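Local coordinates for protein nicotinate-nucleotide diphosphorylase (Carboxylating) (Streptococcus pyogenes GA06023, PDB 5HUO) that probably converts quinolinate and phosphoribosyl pyrophosphate into nicotinate mononucleotide, carbon dioxide and diphosphate on the route to NAD(+), as a hexamer of three homodimers, at residues T31-T34 / P35-D39; A80-T83 / V84-V88; C128-V131 / A132-F135; A177-G181 / G182-H186. All blocks are in the same frame, centred on the assembly; numbering follows the deposited sequence.

Interaction 1 of 4, residues T31-T34 / P35-D39; sequences TDLT and PFQID
Gln-37 folds back over Thr-34 because its CG is anti to the carbonyl carbon, beside the backbone N (chi1 -83°), after which the chain runs straight through chi2 before turning its amide toward the start of the helix. OE1 thereby receives the backbone N of Thr-34 at 3.1 Å, in the carbonyl plane and with an almost straight N-H...O angle of 173°. Thr-34 OG1, set between its own N and C, adds only a weak bond to Gln-37 OE1 at 3.3 Å. At the other end of the amide NE2 bonds to Ser-52 O of the second subunit, which helps fix the rotation of the group. On the backbone, Thr-34 O accepts from Ile-38 N at 3.1 Å and weakly from Gln-37 N, opening the helical bonding. Beside this cap Leu-33 CD2 lies 3.6 Å from Gln-37 OE1, with the two side chains at about a right angle, while Leu-33 CB meets Ile-38 CG2 at 3.9 Å; Phe-173 of helix 171-180 packs on both Leu-33 and Ile-38. Thr-34 at the N-cap, answered from three residues on by Gln-37, forms one half of a capping box at the head of helix 35-49.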
loop_
_atom_site.group_PDB
_atom_site.type_symbol
_atom_site.label_atom_id
_atom_site.label_comp_id
_atom_site.label_asym_id
_atom_site.label_seq_id
_atom_site.Cartn_x
_atom_site.Cartn_y
_atom_site.Cartn_z
ATOM N N THR A 31 23.752 7.366 -14.889
ATOM C CA THR A 31 23.572 6.102 -14.114
ATOM C C THR A 31 22.123 5.608 -14.208
ATOM O O THR A 31 21.184 6.329 -13.858
ATOM C CB THR A 31 23.954 6.276 -12.623
ATOM O OG1 THR A 31 25.379 6.391 -12.495
ATOM C CG2 THR A 31 23.479 5.063 -11.769
ATOM N N ASP A 32 21.953 4.351 -14.585
ATOM C CA ASP A 32 20.631 3.858 -14.964
ATOM C C ASP A 32 19.648 3.716 -13.801
ATOM O O ASP A 32 20.056 3.638 -12.653
ATOM C CB ASP A 32 20.752 2.512 -15.660
ATOM C CG ASP A 32 19.781 2.372 -16.808
ATOM O OD1 ASP A 32 18.673 3.016 -16.806
ATOM O OD2 ASP A 32 20.138 1.610 -17.715
ATOM N N LEU A 33 18.365 3.690 -14.098
ATOM C CA LEU A 33 17.345 3.497 -13.074
ATOM C C LEU A 33 17.212 2.021 -12.704
ATOM O O LEU A 33 17.231 1.180 -13.581
ATOM C CB LEU A 33 15.986 4.029 -13.554
ATOM C CG LEU A 33 15.864 5.539 -13.694
ATOM C CD1 LEU A 33 14.486 5.912 -14.185
ATOM C CD2 LEU A 33 16.171 6.242 -12.382
ATOM N N THR A 34 17.075 1.737 -11.406
ATOM C CA THR A 34 17.046 0.374 -10.844
ATOM C C THR A 34 15.656 -0.173 -10.580
ATOM O O THR A 34 14.730 0.581 -10.423
ATOM C CB THR A 34 17.856 0.278 -9.530
ATOM O OG1 THR A 34 17.203 0.989 -8.484
ATOM C CG2 THR A 34 19.211 0.869 -9.676
ATOM N N PRO A 35 15.482 -1.495 -10.512
ATOM C CA PRO A 35 14.085 -1.969 -10.280
ATOM C C PRO A 35 13.502 -1.517 -8.964
ATOM O O PRO A 35 12.328 -1.216 -8.865
ATOM C CB PRO A 35 14.236 -3.478 -10.258
ATOM C CG PRO A 35 15.350 -3.712 -11.200
ATOM C CD PRO A 35 16.342 -2.636 -10.908
ATOM N N PHE A 36 14.327 -1.469 -7.948
ATOM C CA PHE A 36 13.877 -0.936 -6.686
ATOM C C PHE A 36 13.213 0.443 -6.817
ATOM O O PHE A 36 12.225 0.766 -6.140
ATOM C CB PHE A 36 15.040 -0.786 -5.743
ATOM C CG PHE A 36 14.675 0.010 -4.540
ATOM C CD1 PHE A 36 13.969 -0.594 -3.511
ATOM C CD2 PHE A 36 14.995 1.391 -4.464
ATOM C CE1 PHE A 36 13.604 0.153 -2.407
ATOM C CE2 PHE A 36 14.644 2.139 -3.378
ATOM C CZ PHE A 36 13.916 1.521 -2.346
ATOM N N GLN A 37 13.818 1.278 -7.633
ATOM C CA GLN A 37 13.318 2.605 -7.850
ATOM C C GLN A 37 12.062 2.654 -8.668
ATOM O O GLN A 37 11.203 3.508 -8.435
ATOM C CB GLN A 37 14.337 3.422 -8.595
ATOM C CG GLN A 37 15.431 4.055 -7.779
ATOM C CD GLN A 37 16.484 4.743 -8.643
ATOM O OE1 GLN A 37 17.030 4.150 -9.539
ATOM N NE2 GLN A 37 16.799 5.999 -8.332
ATOM N N ILE A 38 11.932 1.769 -9.662
ATOM C CA ILE A 38 10.830 1.929 -10.702
ATOM C C ILE A 38 9.684 0.934 -10.664
ATOM O O ILE A 38 8.593 1.224 -11.084
ATOM C CB ILE A 38 11.405 1.975 -12.122
ATOM C CG1 ILE A 38 11.987 0.610 -12.491
ATOM C CG2 ILE A 38 12.468 3.023 -12.235
ATOM C CD1 ILE A 38 12.483 0.524 -13.921
ATOM N N ASP A 39 9.940 -0.228 -10.080
ATOM C CA ASP A 39 8.945 -1.301 -10.095
ATOM C C ASP A 39 7.530 -0.917 -9.642
ATOM O O ASP A 39 6.572 -1.240 -10.329
ATOM C CB ASP A 39 9.422 -2.495 -9.304
ATOM C CG ASP A 39 10.377 -3.379 -10.082
ATOM O OD1 ASP A 39 10.895 -2.978 -11.146
ATOM O OD2 ASP A 39 10.642 -4.514 -9.576
#

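Interaction 2 of 4, residues A80-T83 / V84-V88; sequences AGLT and VFQRV
Gln-86 lies one turn beyond Leu-82, and its side chain runs back toward that residue. Its CB is 3.7 Å from both Leu-82 O and Thr-83 O. Next, CG comes to 3.3 Å from Leu-82 O, placed there because it is anti to its own carbonyl carbon, beside the backbone N (chi1 -68°). The chain then stays extended, CD passes the same oxygen at 3.9 Å, and OE1 ends near the branch carbon of Leu-82, CG, at 3.8 Å, with Leu-82 O about as close; neither approach is a bond. Leu-116 of strand 114-119 touches both side chains. Beneath them, the backbone supplies the regular bonds: Phe-85 N to Gly-81 O at 2.9 Å, with an angle of 174°, Gln-86 N to Leu-82 O, and Arg-87 N to Thr-83 O. Leu-82 O also lies at the edge of the Phe-85 ring, near its plane. Outside the turn, Asp-105 takes the backbone N-H groups of Gly-81 and Leu-82 on its two carboxylate oxygens, Thr-83 OG1 bonds to Asp-32, and Arg-87 forms a salt bridge with Asp-39. The whole is the opening turn of an alpha-helix, 82-92, with a left-handed glycine as N-cap and a distant aspartate covering its first amides.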
loop_
_atom_site.group_PDB
_atom_site.type_symbol
_atom_site.label_atom_id
_atom_site.label_comp_id
_atom_site.label_asym_id
_atom_site.label_seq_id
_atom_site.Cartn_x
_atom_site.Cartn_y
_atom_site.Cartn_z
ATOM N N ALA A 80 16.041 7.743 -24.305
ATOM C CA ALA A 80 16.032 7.674 -22.807
ATOM C C ALA A 80 14.905 6.802 -22.336
ATOM O O ALA A 80 13.787 6.898 -22.847
ATOM C CB ALA A 80 15.924 9.072 -22.182
ATOM N N GLY A 81 15.200 6.013 -21.316
ATOM C CA GLY A 81 14.204 5.121 -20.711
ATOM C C GLY A 81 14.135 3.713 -21.281
ATOM O O GLY A 81 13.176 3.012 -21.105
ATOM N N LEU A 82 15.171 3.293 -21.933
ATOM C CA LEU A 82 15.194 1.954 -22.568
ATOM C C LEU A 82 15.035 0.790 -21.550
ATOM O O LEU A 82 14.305 -0.127 -21.802
ATOM C CB LEU A 82 16.495 1.752 -23.322
ATOM C CG LEU A 82 16.539 0.476 -24.168
ATOM C CD1 LEU A 82 15.571 0.589 -25.349
ATOM C CD2 LEU A 82 17.936 0.227 -24.699
ATOM N N THR A 83 15.715 0.867 -20.405
ATOM C CA THR A 83 15.614 -0.197 -19.443
ATOM C C THR A 83 14.277 -0.082 -18.722
ATOM O O THR A 83 13.770 -1.105 -18.202
ATOM C CB THR A 83 16.763 -0.276 -18.424
ATOM O OG1 THR A 83 16.662 0.790 -17.543
ATOM C CG2 THR A 83 18.069 -0.200 -19.057
ATOM N N VAL A 84 13.711 1.121 -18.681
ATOM C CA VAL A 84 12.363 1.266 -18.136
ATOM C C VAL A 84 11.337 0.560 -19.013
ATOM O O VAL A 84 10.514 -0.211 -18.585
ATOM C CB VAL A 84 11.938 2.713 -18.056
ATOM C CG1 VAL A 84 10.536 2.814 -17.539
ATOM C CG2 VAL A 84 12.827 3.475 -17.124
ATOM N N PHE A 85 11.461 0.840 -20.296
ATOM C CA PHE A 85 10.685 0.148 -21.370
ATOM C C PHE A 85 10.736 -1.371 -21.213
ATOM O O PHE A 85 9.715 -2.038 -21.166
ATOM C CB PHE A 85 11.232 0.534 -22.748
ATOM C CG PHE A 85 10.661 -0.258 -23.870
ATOM C CD1 PHE A 85 9.514 0.152 -24.500
ATOM C CD2 PHE A 85 11.284 -1.399 -24.312
ATOM C CE1 PHE A 85 8.983 -0.602 -25.540
ATOM C CE2 PHE A 85 10.799 -2.119 -25.375
ATOM C CZ PHE A 85 9.640 -1.741 -25.986
ATOM N N GLN A 86 11.944 -1.861 -21.057
ATOM C CA GLN A 86 12.156 -3.301 -20.912
ATOM C C GLN A 86 11.461 -3.877 -19.669
ATOM O O GLN A 86 10.917 -4.981 -19.681
ATOM C CB GLN A 86 13.660 -3.639 -20.858
ATOM C CG GLN A 86 14.335 -3.378 -22.176
ATOM C CD GLN A 86 15.793 -3.761 -22.205
ATOM O OE1 GLN A 86 16.661 -2.893 -22.337
ATOM N NE2 GLN A 86 16.086 -5.035 -22.071
ATOM N N ARG A 87 11.564 -3.122 -18.585
ATOM C CA ARG A 87 11.116 -3.603 -17.261
ATOM C C ARG A 87 9.613 -3.798 -17.212
ATOM O O ARG A 87 9.116 -4.668 -16.551
ATOM C CB ARG A 87 11.592 -2.640 -16.161
ATOM C CG ARG A 87 11.289 -3.129 -14.766
ATOM C CD ARG A 87 11.955 -4.442 -14.451
ATOM N NE ARG A 87 11.726 -4.836 -13.087
ATOM C CZ ARG A 87 11.735 -6.089 -12.633
ATOM N NH1 ARG A 87 11.451 -6.353 -11.378
ATOM N NH2 ARG A 87 12.010 -7.095 -13.395
ATOM N N VAL A 88 8.903 -3.013 -17.977
ATOM C CA VAL A 88 7.446 -3.170 -18.061
ATOM C C VAL A 88 7.098 -4.598 -18.489
ATOM O O VAL A 88 6.195 -5.227 -17.918
ATOM C CB VAL A 88 6.806 -2.189 -19.039
ATOM C CG1 VAL A 88 5.330 -2.476 -19.205
ATOM C CG2 VAL A 88 6.980 -0.767 -18.572
#

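Interaction 3 of 4, residues C128-V131 / A132-F135; sequences CERV and ALNF
Arg-130 and Asn-134, one helical turn apart, are joined by a hydrogen bond from NH1 to OD1 of 2.8 Å and nearly straight, at 169°. The oxygen lies in the guanidinium plane, at its edge, but the donor stands above the carbonyl plane of the amide; the two planes lie 43° apart. Bends at chi2 and chi3 curl the arginine back across its neighbour, so that CD as well as NH1 borders Asn-134 OD1. Both ends of the asparagine amide are engaged: ND2 bonds to the carbonyl of Arg-164 of the fourth subunit, which fixes which way the amide is turned and carries the pairing into the subunit interface. The backbone beneath runs in four regular i to i+4 bonds, from Ala-132 N to Cys-128 O through to Phe-135 N to Val-131 O at 3.1 Å.

Packing takes over on either side of this polar pair. The Arg-130 side chain crosses that of Leu-133 at about a right angle, with Arg-130 NH2 3.5 Å from Leu-133 CD1, and the same methyl lies 3.9 Å from Glu-129 CG, whose extended chain runs alongside the leucine. Val-131 and Phe-135 point the same way: CG1 reaches the ring edge, in its plane, at CE2, 3.9 Å away. Leu-42 and Ala-45 of helix 35-49 meet that ring, and Phe-85 and Phe-89 of helix 82-92 touch Ala-132. The result is a buried turn of the long helix 122-153, its apolar side set against helices 35-49 and 82-92 and its Arg-Asn i, i+4 pair facing another subunit.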
loop_
_atom_site.group_PDB
_atom_site.type_symbol
_atom_site.label_atom_id
_atom_site.label_comp_id
_atom_site.label_asym_id
_atom_site.label_seq_id
_atom_site.Cartn_x
_atom_site.Cartn_y
_atom_site.Cartn_z
ATOM N N CYS A 128 1.533 -5.484 -22.940
ATOM C CA CYS A 128 2.512 -4.556 -22.304
ATOM C C CYS A 128 2.938 -3.348 -23.160
ATOM O O CYS A 128 3.554 -2.434 -22.651
ATOM C CB CYS A 128 3.776 -5.297 -21.879
ATOM S SG CYS A 128 3.514 -6.356 -20.481
ATOM N N GLU A 129 2.634 -3.397 -24.436
ATOM C CA GLU A 129 3.166 -2.463 -25.410
ATOM C C GLU A 129 2.965 -0.970 -25.083
ATOM O O GLU A 129 3.901 -0.204 -25.011
ATOM C CB GLU A 129 2.560 -2.796 -26.754
ATOM C CG GLU A 129 2.686 -1.734 -27.837
ATOM C CD GLU A 129 2.008 -2.175 -29.151
ATOM O OE1 GLU A 129 1.841 -1.303 -30.039
ATOM O OE2 GLU A 129 1.640 -3.396 -29.274
ATOM N N ARG A 130 1.743 -0.582 -24.846
ATOM C CA ARG A 130 1.345 0.851 -24.739
ATOM C C ARG A 130 1.967 1.473 -23.505
ATOM O O ARG A 130 2.485 2.578 -23.552
ATOM C CB ARG A 130 -0.169 0.958 -24.748
ATOM C CG ARG A 130 -0.831 2.297 -24.554
ATOM C CD ARG A 130 -0.153 3.467 -25.201
ATOM N NE ARG A 130 0.191 3.217 -26.578
ATOM C CZ ARG A 130 1.219 3.776 -27.230
ATOM N NH1 ARG A 130 2.061 4.653 -26.653
ATOM N NH2 ARG A 130 1.433 3.413 -28.484
ATOM N N VAL A 131 1.947 0.742 -22.396
ATOM C CA VAL A 131 2.539 1.266 -21.151
ATOM C C VAL A 131 4.038 1.442 -21.305
ATOM O O VAL A 131 4.601 2.449 -20.931
ATOM C CB VAL A 131 2.240 0.348 -19.938
ATOM C CG1 VAL A 131 3.096 0.722 -18.753
ATOM C CG2 VAL A 131 0.771 0.462 -19.572
ATOM N N ALA A 132 4.651 0.432 -21.878
ATOM C CA ALA A 132 6.080 0.471 -22.125
ATOM C C ALA A 132 6.428 1.671 -22.999
ATOM O O ALA A 132 7.295 2.472 -22.636
ATOM C CB ALA A 132 6.571 -0.783 -22.744
ATOM N N LEU A 133 5.707 1.831 -24.104
ATOM C CA LEU A 133 5.951 2.973 -25.009
ATOM C C LEU A 133 5.689 4.318 -24.373
ATOM O O LEU A 133 6.411 5.265 -24.566
ATOM C CB LEU A 133 5.098 2.843 -26.269
ATOM C CG LEU A 133 5.543 1.787 -27.296
ATOM C CD1 LEU A 133 4.484 1.640 -28.352
ATOM C CD2 LEU A 133 6.880 2.123 -27.946
ATOM N N ASN A 134 4.630 4.395 -23.614
ATOM C CA ASN A 134 4.304 5.621 -22.900
ATOM C C ASN A 134 5.472 6.088 -22.042
ATOM O O ASN A 134 5.816 7.268 -22.050
ATOM C CB ASN A 134 3.052 5.448 -22.045
ATOM C CG ASN A 134 1.762 5.466 -22.871
ATOM O OD1 ASN A 134 1.785 5.726 -24.057
ATOM N ND2 ASN A 134 0.638 5.204 -22.238
ATOM N N PHE A 135 6.133 5.167 -21.343
ATOM C CA PHE A 135 7.329 5.554 -20.582
ATOM C C PHE A 135 8.409 6.014 -21.537
ATOM O O PHE A 135 8.897 7.101 -21.436
ATOM C CB PHE A 135 7.839 4.438 -19.689
ATOM C CG PHE A 135 7.126 4.350 -18.364
ATOM C CD1 PHE A 135 7.439 5.185 -17.349
ATOM C CD2 PHE A 135 6.084 3.406 -18.163
ATOM C CE1 PHE A 135 6.750 5.136 -16.162
ATOM C CE2 PHE A 135 5.410 3.343 -16.961
ATOM C CZ PHE A 135 5.751 4.215 -15.956
#

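Interaction 4 of 4, residues A177-G181 / G182-H186; sequences AVRVG and GGYNH
Val-178 O is held by the backbone N of Gly-183 at 2.8 Å, a bond that reaches back over five residues, and it also accepts a weaker one from Gly-181 N at 3.2 Å. Inside the longer loop lies a second bond, Gly-182 N to Arg-179 O at 2.9 Å, in which the donor stands well above the carbonyl plane. The two together turn the chain sharply off the helix axis. Gly-182 makes the reversal possible by adopting a left-handed conformation, phi 95°, one that glycine takes easily. Where the loop leaves, Gly-183 O still lies 3.4 Å from Arg-179 CA, in a nearly straight CA-H...O contact.

Arg-179 then covers the exit. Bends at chi2 and chi3 (both -80°) wrap its chain round over the departing segment. CD passes 3.5 Å from Gly-183 O, and the NH1 end arrives beside the CD2-CE2 side of Tyr-184. Tyr-184 lies at the guanidinium edge, near its plane, but the ring is turned 61° against that plane, so the groups do not stack. On the inner side, Val-178 CG1 rests 3.8 Å from Tyr-184 O. Beyond it the backbone of Tyr-184 bonds to Val-160 and Asp-162. Tyr-217 and Pro-219 of the third subunit pack on Arg-179 and Tyr-184, respectively. With positive phi and paired bonds back into the last turn, this is a Schellman motif, ending helix 171-180 and leading the chain past strand 159-161 of the C-terminal domain's parallel sheet.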
loop_
_atom_site.group_PDB
_atom_site.type_symbol
_atom_site.label_atom_id
_atom_site.label_comp_id
_atom_site.label_asym_id
_atom_site.label_seq_id
_atom_site.Cartn_x
_atom_site.Cartn_y
_atom_site.Cartn_z
ATOM N N ALA A 177 15.913 11.493 -17.259
ATOM C CA ALA A 177 15.887 11.853 -18.673
ATOM C C ALA A 177 16.641 13.138 -18.987
ATOM O O ALA A 177 17.326 13.239 -20.010
ATOM C CB ALA A 177 14.458 12.038 -19.133
ATOM N N VAL A 178 16.507 14.114 -18.125
ATOM C CA VAL A 178 17.318 15.307 -18.231
ATOM C C VAL A 178 18.848 14.992 -18.182
ATOM O O VAL A 178 19.620 15.568 -18.923
ATOM C CB VAL A 178 16.977 16.306 -17.115
ATOM C CG1 VAL A 178 17.991 17.461 -17.075
ATOM C CG2 VAL A 178 15.562 16.827 -17.298
ATOM N N ARG A 179 19.295 14.134 -17.281
ATOM C CA ARG A 179 20.734 13.794 -17.219
ATOM C C ARG A 179 21.136 13.120 -18.496
ATOM O O ARG A 179 22.147 13.422 -19.084
ATOM C CB ARG A 179 21.068 12.850 -16.088
ATOM C CG ARG A 179 20.917 13.500 -14.748
ATOM C CD ARG A 179 22.137 14.360 -14.407
ATOM N NE ARG A 179 23.277 13.582 -13.910
ATOM C CZ ARG A 179 24.512 14.063 -13.823
ATOM N NH1 ARG A 179 24.791 15.306 -14.154
ATOM N NH2 ARG A 179 25.507 13.283 -13.425
ATOM N N VAL A 180 20.276 12.241 -18.975
ATOM C CA VAL A 180 20.530 11.502 -20.210
ATOM C C VAL A 180 20.728 12.456 -21.379
ATOM O O VAL A 180 21.523 12.235 -22.236
ATOM C CB VAL A 180 19.388 10.479 -20.469
ATOM C CG1 VAL A 180 19.575 9.788 -21.819
ATOM C CG2 VAL A 180 19.329 9.441 -19.362
ATOM N N GLY A 181 19.973 13.521 -21.408
ATOM C CA GLY A 181 20.008 14.464 -22.524
ATOM C C GLY A 181 21.144 15.430 -22.416
ATOM O O GLY A 181 21.227 16.421 -23.205
ATOM N N GLY A 182 21.966 15.235 -21.394
ATOM C CA GLY A 182 23.120 16.136 -21.130
ATOM C C GLY A 182 22.923 17.247 -20.167
ATOM O O GLY A 182 23.753 18.154 -20.046
ATOM N N GLY A 183 21.793 17.217 -19.525
ATOM C CA GLY A 183 21.438 18.228 -18.542
ATOM C C GLY A 183 21.899 17.775 -17.183
ATOM O O GLY A 183 22.510 16.713 -16.999
ATOM N N TYR A 184 21.569 18.608 -16.199
ATOM C CA TYR A 184 21.883 18.368 -14.774
ATOM C C TYR A 184 20.653 18.522 -13.900
ATOM O O TYR A 184 19.726 19.250 -14.196
ATOM C CB TYR A 184 22.989 19.318 -14.317
ATOM C CG TYR A 184 24.302 18.998 -14.945
ATOM C CD1 TYR A 184 24.587 19.399 -16.251
ATOM C CD2 TYR A 184 25.260 18.262 -14.263
ATOM C CE1 TYR A 184 25.760 19.037 -16.859
ATOM C CE2 TYR A 184 26.462 17.922 -14.857
ATOM C CZ TYR A 184 26.702 18.306 -16.148
ATOM O OH TYR A 184 27.905 17.999 -16.721
ATOM N N ASN A 185 20.745 17.908 -12.728
ATOM C CA ASN A 185 19.659 17.949 -11.731
ATOM C C ASN A 185 19.821 19.003 -10.669
ATOM O O ASN A 185 20.821 19.083 -9.954
ATOM C CB ASN A 185 19.493 16.581 -11.070
ATOM C CG ASN A 185 19.036 15.488 -12.053
ATOM O OD1 ASN A 185 18.313 15.761 -13.024
ATOM N ND2 ASN A 185 19.435 14.281 -11.802
ATOM N N HIS A 186 18.751 19.744 -10.487
ATOM C CA HIS A 186 18.650 20.647 -9.352
ATOM C C HIS A 186 18.191 19.790 -8.172
ATOM O O HIS A 186 17.946 18.603 -8.320
ATOM C CB HIS A 186 17.649 21.762 -9.696
ATOM C CG HIS A 186 17.940 23.061 -9.024
ATOM N ND1 HIS A 186 18.072 23.175 -7.658
ATOM C CD2 HIS A 186 18.180 24.290 -9.529
ATOM C CE1 HIS A 186 18.399 24.412 -7.349
ATOM N NE2 HIS A 186 18.482 25.108 -8.469
#

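In the fold
From the N terminus the four contacts come in series, each local, and none nests in or crosses another. Interaction 1 starts helix 35-49, interaction 2 starts helix 82-92, interaction 3 is a turn within helix 122-153, and interaction 4 ends helix 171-180. Interaction 2 touches both 1 and 3, which do not touch each other. Interactions 1 and 2 are joined by the salt bridge of Asp-39 OD2 with Arg-87 NH1, 2.7 Å, while interaction 2 packs on interaction 3 through Phe-85 and Ala-132, the centres of the two contacts about 9 Å apart. Interaction 4 meets interaction 2 where Ala-80 touches Val-180, linking the N-terminal domain to the C-terminal one; interactions 3 and 4 do not touch.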